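PDB 6QWT: genome polyprotein from Chicken sicinivirus JSY, which probably copies the viral RNA genome, this chain being the 3Dpol RNA-dependent RNA polymerase cut from the viral polyprotein. Local coordinates for residues Ile180-Gly192 with Ile257-Tyr271. Sequence-based numbering, arbitrary orientation.
Sequences IHAIIAGRMLFGG and IQLPPSIPPDAVQKY
Ala182 O is gripped by two donors arriving from opposite faces of its carbonyl plane: the phenol of Tyr271, with OH 2.7 Å from Ala182 O, and Gly186 N, which closes the regular helical turn at 3.0 Å from the same oxygen. The phenol oxygen stands well above that plane, a bent approach. Tyr271 gets there because CG lies anti to the backbone N (chi1 -166°), which swings the ring from helix 267-276 along helix 180-189. Its outer end lies over bare backbone, Gly186 CA being 3.6 Å from Tyr271 OH, a path left by the missing side chain. Nearer the root of the tyrosine, the Phe190 ring turns an edge to it, CE2 lying 3.4 Å from Tyr271 CD2; the planes meet at 58°. Both segments lie in the viral RNA-dependent RNA polymerase fold, the right hand of fingers, palm and thumb known for picornaviral 3Dpol, here probably in the fingers; the axes of the segments 180-189 and 267-271 cross at -136° and come within 11.0 Å. Leu189 splits its methyls: CD1 rests against Tyr271 CB at 3.8 Å, while CD2 touches Leu259 and Ile263 of the preceding loop and Ala267 at the helix start, with Ile263 CG2 3.9 Å from Leu189 CD2. Ile257, next to Gln258, whose backbone bonds to Leu86, crosses Phe190 at about a right angle and sets CD1 3.8 Å from Phe190 CD1. On another flank of helix 180-189, Ala185 and Met188 pack on Leu146 of helix 136-147.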
# COMPACT_ATOMS: atom_id res chain seq x y z
N ILE A 180 7.63 11.39 12.44
CA ILE A 180 8.71 10.43 12.67
C ILE A 180 8.62 9.83 14.07
O ILE A 180 8.92 8.64 14.27
CB ILE A 180 10.08 11.10 12.42
CG1 ILE A 180 11.22 10.12 12.68
CG2 ILE A 180 10.24 12.36 13.28
CD1 ILE A 180 11.21 8.91 11.75
N HIS A 181 8.19 10.62 15.06
CA HIS A 181 8.10 10.08 16.41
C HIS A 181 6.93 9.10 16.55
O HIS A 181 7.01 8.16 17.34
CB HIS A 181 7.99 11.21 17.45
CG HIS A 181 6.75 12.05 17.31
ND1 HIS A 181 6.57 12.94 16.27
CD2 HIS A 181 5.65 12.15 18.09
CE1 HIS A 181 5.41 13.55 16.42
NE2 HIS A 181 4.83 13.09 17.51
N ALA A 182 5.86 9.31 15.79
CA ALA A 182 4.77 8.33 15.79
C ALA A 182 5.15 7.07 15.03
O ALA A 182 4.68 5.98 15.36
CB ALA A 182 3.51 8.95 15.18
N ILE A 183 6.01 7.20 14.02
CA ILE A 183 6.43 6.03 13.25
C ILE A 183 7.35 5.14 14.08
O ILE A 183 7.20 3.91 14.09
CB ILE A 183 7.09 6.47 11.93
CG1 ILE A 183 6.01 6.76 10.88
CG2 ILE A 183 8.06 5.42 11.43
CD1 ILE A 183 6.41 7.81 9.88
N ILE A 184 8.29 5.75 14.80
CA ILE A 184 9.22 4.97 15.61
C ILE A 184 8.49 4.29 16.77
O ILE A 184 8.76 3.13 17.09
CB ILE A 184 10.38 5.86 16.10
CG1 ILE A 184 11.21 6.32 14.90
CG2 ILE A 184 11.25 5.11 17.08
CD1 ILE A 184 12.26 7.35 15.26
N ALA A 185 7.55 5.00 17.40
CA ALA A 185 6.74 4.38 18.44
C ALA A 185 5.92 3.22 17.88
O ALA A 185 5.78 2.18 18.53
CB ALA A 185 5.82 5.41 19.09
N GLY A 186 5.39 3.38 16.67
CA GLY A 186 4.62 2.30 16.06
C GLY A 186 5.49 1.11 15.69
O GLY A 186 5.08 -0.04 15.86
N ARG A 187 6.70 1.37 15.19
CA ARG A 187 7.63 0.28 14.92
C ARG A 187 8.12 -0.38 16.19
O ARG A 187 8.58 -1.53 16.15
CB ARG A 187 8.82 0.79 14.10
CG ARG A 187 8.44 1.33 12.73
CD ARG A 187 9.65 1.90 12.01
NE ARG A 187 9.98 1.11 10.82
CZ ARG A 187 11.11 0.43 10.67
NH1 ARG A 187 12.03 0.44 11.62
NH2 ARG A 187 11.32 -0.27 9.56
N MET A 188 8.05 0.31 17.33
CA MET A 188 8.38 -0.35 18.59
C MET A 188 7.26 -1.29 19.02
O MET A 188 7.50 -2.47 19.27
CB MET A 188 8.66 0.70 19.67
CG MET A 188 9.98 1.43 19.49
SD MET A 188 10.17 2.82 20.63
CE MET A 188 10.37 1.95 22.19
N LEU A 189 6.02 -0.78 19.06
CA LEU A 189 4.90 -1.57 19.56
C LEU A 189 4.59 -2.75 18.65
O LEU A 189 4.34 -3.87 19.13
CB LEU A 189 3.66 -0.69 19.71
CG LEU A 189 3.72 0.46 20.71
CD1 LEU A 189 2.49 1.34 20.57
CD2 LEU A 189 3.84 -0.08 22.12
N PHE A 190 4.60 -2.53 17.34
CA PHE A 190 4.17 -3.54 16.37
C PHE A 190 5.33 -4.13 15.57
O PHE A 190 5.09 -4.89 14.63
CB PHE A 190 3.13 -2.94 15.42
CG PHE A 190 1.93 -2.37 16.12
CD1 PHE A 190 0.89 -3.20 16.51
CD2 PHE A 190 1.84 -1.02 16.39
CE1 PHE A 190 -0.22 -2.69 17.16
CE2 PHE A 190 0.73 -0.50 17.03
CZ PHE A 190 -0.30 -1.34 17.42
N GLY A 191 6.57 -3.80 15.93
CA GLY A 191 7.71 -4.30 15.16
C GLY A 191 7.82 -5.81 15.18
O GLY A 191 8.22 -6.42 14.18
N GLY A 192 7.49 -6.43 16.31
CA GLY A 192 7.46 -7.89 16.35
C GLY A 192 6.45 -8.47 15.38
O GLY A 192 6.73 -9.47 14.71
N ILE A 257 0.79 -9.21 21.74
CA ILE A 257 2.02 -8.44 21.86
C ILE A 257 2.35 -8.26 23.34
O ILE A 257 1.55 -7.73 24.11
CB ILE A 257 1.90 -7.09 21.15
CG1 ILE A 257 1.80 -7.29 19.64
CG2 ILE A 257 3.08 -6.18 21.50
CD1 ILE A 257 1.32 -6.07 18.89
N GLN A 258 3.55 -8.70 23.73
CA GLN A 258 4.01 -8.59 25.11
C GLN A 258 4.75 -7.27 25.29
O GLN A 258 5.74 -7.01 24.59
CB GLN A 258 4.92 -9.77 25.47
CG GLN A 258 4.35 -11.13 25.08
CD GLN A 258 3.07 -11.45 25.82
OE1 GLN A 258 3.02 -11.39 27.05
NE2 GLN A 258 2.02 -11.81 25.08
N LEU A 259 4.28 -6.45 26.22
CA LEU A 259 4.82 -5.10 26.38
C LEU A 259 5.91 -5.07 27.45
O LEU A 259 5.82 -5.79 28.45
CB LEU A 259 3.71 -4.13 26.76
CG LEU A 259 2.64 -3.89 25.69
CD1 LEU A 259 1.58 -2.92 26.18
CD2 LEU A 259 3.27 -3.38 24.40
N PRO A 260 6.94 -4.26 27.25
CA PRO A 260 8.00 -4.12 28.26
C PRO A 260 7.54 -3.23 29.40
O PRO A 260 6.51 -2.55 29.28
CB PRO A 260 9.15 -3.49 27.47
CG PRO A 260 8.46 -2.67 26.44
CD PRO A 260 7.20 -3.41 26.07
N PRO A 261 8.27 -3.20 30.52
CA PRO A 261 7.77 -2.46 31.70
C PRO A 261 7.61 -0.96 31.48
O PRO A 261 6.77 -0.34 32.14
CB PRO A 261 8.83 -2.75 32.77
CG PRO A 261 9.51 -4.00 32.32
CD PRO A 261 9.51 -3.93 30.82
N SER A 262 8.38 -0.36 30.57
CA SER A 262 8.35 1.09 30.40
C SER A 262 7.16 1.58 29.59
O SER A 262 7.06 2.79 29.34
CB SER A 262 9.64 1.57 29.72
OG SER A 262 9.98 0.73 28.63
N ILE A 263 6.26 0.70 29.16
CA ILE A 263 5.19 1.04 28.23
C ILE A 263 3.87 0.74 28.92
O ILE A 263 3.72 -0.33 29.51
CB ILE A 263 5.30 0.26 26.91
CG1 ILE A 263 6.66 0.54 26.24
CG2 ILE A 263 4.17 0.64 25.97
CD1 ILE A 263 6.76 0.07 24.80
N PRO A 264 2.89 1.65 28.88
CA PRO A 264 1.62 1.38 29.55
C PRO A 264 0.95 0.15 28.96
O PRO A 264 1.14 -0.18 27.78
CB PRO A 264 0.80 2.65 29.28
CG PRO A 264 1.51 3.36 28.16
CD PRO A 264 2.95 3.01 28.33
N PRO A 265 0.15 -0.56 29.76
CA PRO A 265 -0.36 -1.87 29.32
C PRO A 265 -1.42 -1.79 28.23
O PRO A 265 -1.68 -2.81 27.59
CB PRO A 265 -0.93 -2.47 30.61
CG PRO A 265 -1.33 -1.29 31.42
CD PRO A 265 -0.31 -0.22 31.12
N ASP A 266 -2.04 -0.63 28.02
CA ASP A 266 -3.03 -0.47 26.96
C ASP A 266 -2.48 0.27 25.75
O ASP A 266 -3.26 0.79 24.94
CB ASP A 266 -4.27 0.25 27.51
CG ASP A 266 -3.98 1.69 27.93
OD1 ASP A 266 -2.85 1.98 28.37
OD2 ASP A 266 -4.90 2.53 27.83
N ALA A 267 -1.15 0.30 25.59
CA ALA A 267 -0.56 1.08 24.51
C ALA A 267 -0.95 0.55 23.14
O ALA A 267 -1.06 1.32 22.18
CB ALA A 267 0.96 1.09 24.64
N VAL A 268 -1.18 -0.76 23.03
CA VAL A 268 -1.56 -1.36 21.76
C VAL A 268 -2.92 -0.82 21.31
O VAL A 268 -3.06 -0.30 20.19
CB VAL A 268 -1.56 -2.89 21.88
CG1 VAL A 268 -0.14 -3.42 21.72
CG2 VAL A 268 -2.08 -3.28 23.25
N GLN A 269 -3.93 -0.93 22.17
CA GLN A 269 -5.26 -0.43 21.81
C GLN A 269 -5.24 1.08 21.58
O GLN A 269 -5.92 1.58 20.68
CB GLN A 269 -6.27 -0.78 22.90
CG GLN A 269 -6.58 -2.26 23.02
CD GLN A 269 -5.96 -2.88 24.26
OE1 GLN A 269 -4.84 -2.53 24.65
NE2 GLN A 269 -6.69 -3.80 24.88
N LYS A 270 -4.47 1.82 22.38
CA LYS A 270 -4.43 3.27 22.24
C LYS A 270 -3.77 3.69 20.94
O LYS A 270 -4.20 4.66 20.30
CB LYS A 270 -3.73 3.89 23.45
CG LYS A 270 -4.56 3.87 24.73
CD LYS A 270 -5.42 5.12 24.85
CE LYS A 270 -6.44 4.99 25.98
NZ LYS A 270 -7.80 4.61 25.48
N TYR A 271 -2.72 2.98 20.52
CA TYR A 271 -2.09 3.32 19.25
C TYR A 271 -3.01 3.00 18.07
O TYR A 271 -3.07 3.76 17.10
CB TYR A 271 -0.75 2.60 19.08
CG TYR A 271 0.08 3.17 17.95
CD1 TYR A 271 1.04 4.15 18.19
CD2 TYR A 271 -0.12 2.76 16.64
CE1 TYR A 271 1.80 4.68 17.16
CE2 TYR A 271 0.63 3.28 15.60
CZ TYR A 271 1.59 4.24 15.87
OH TYR A 271 2.34 4.76 14.83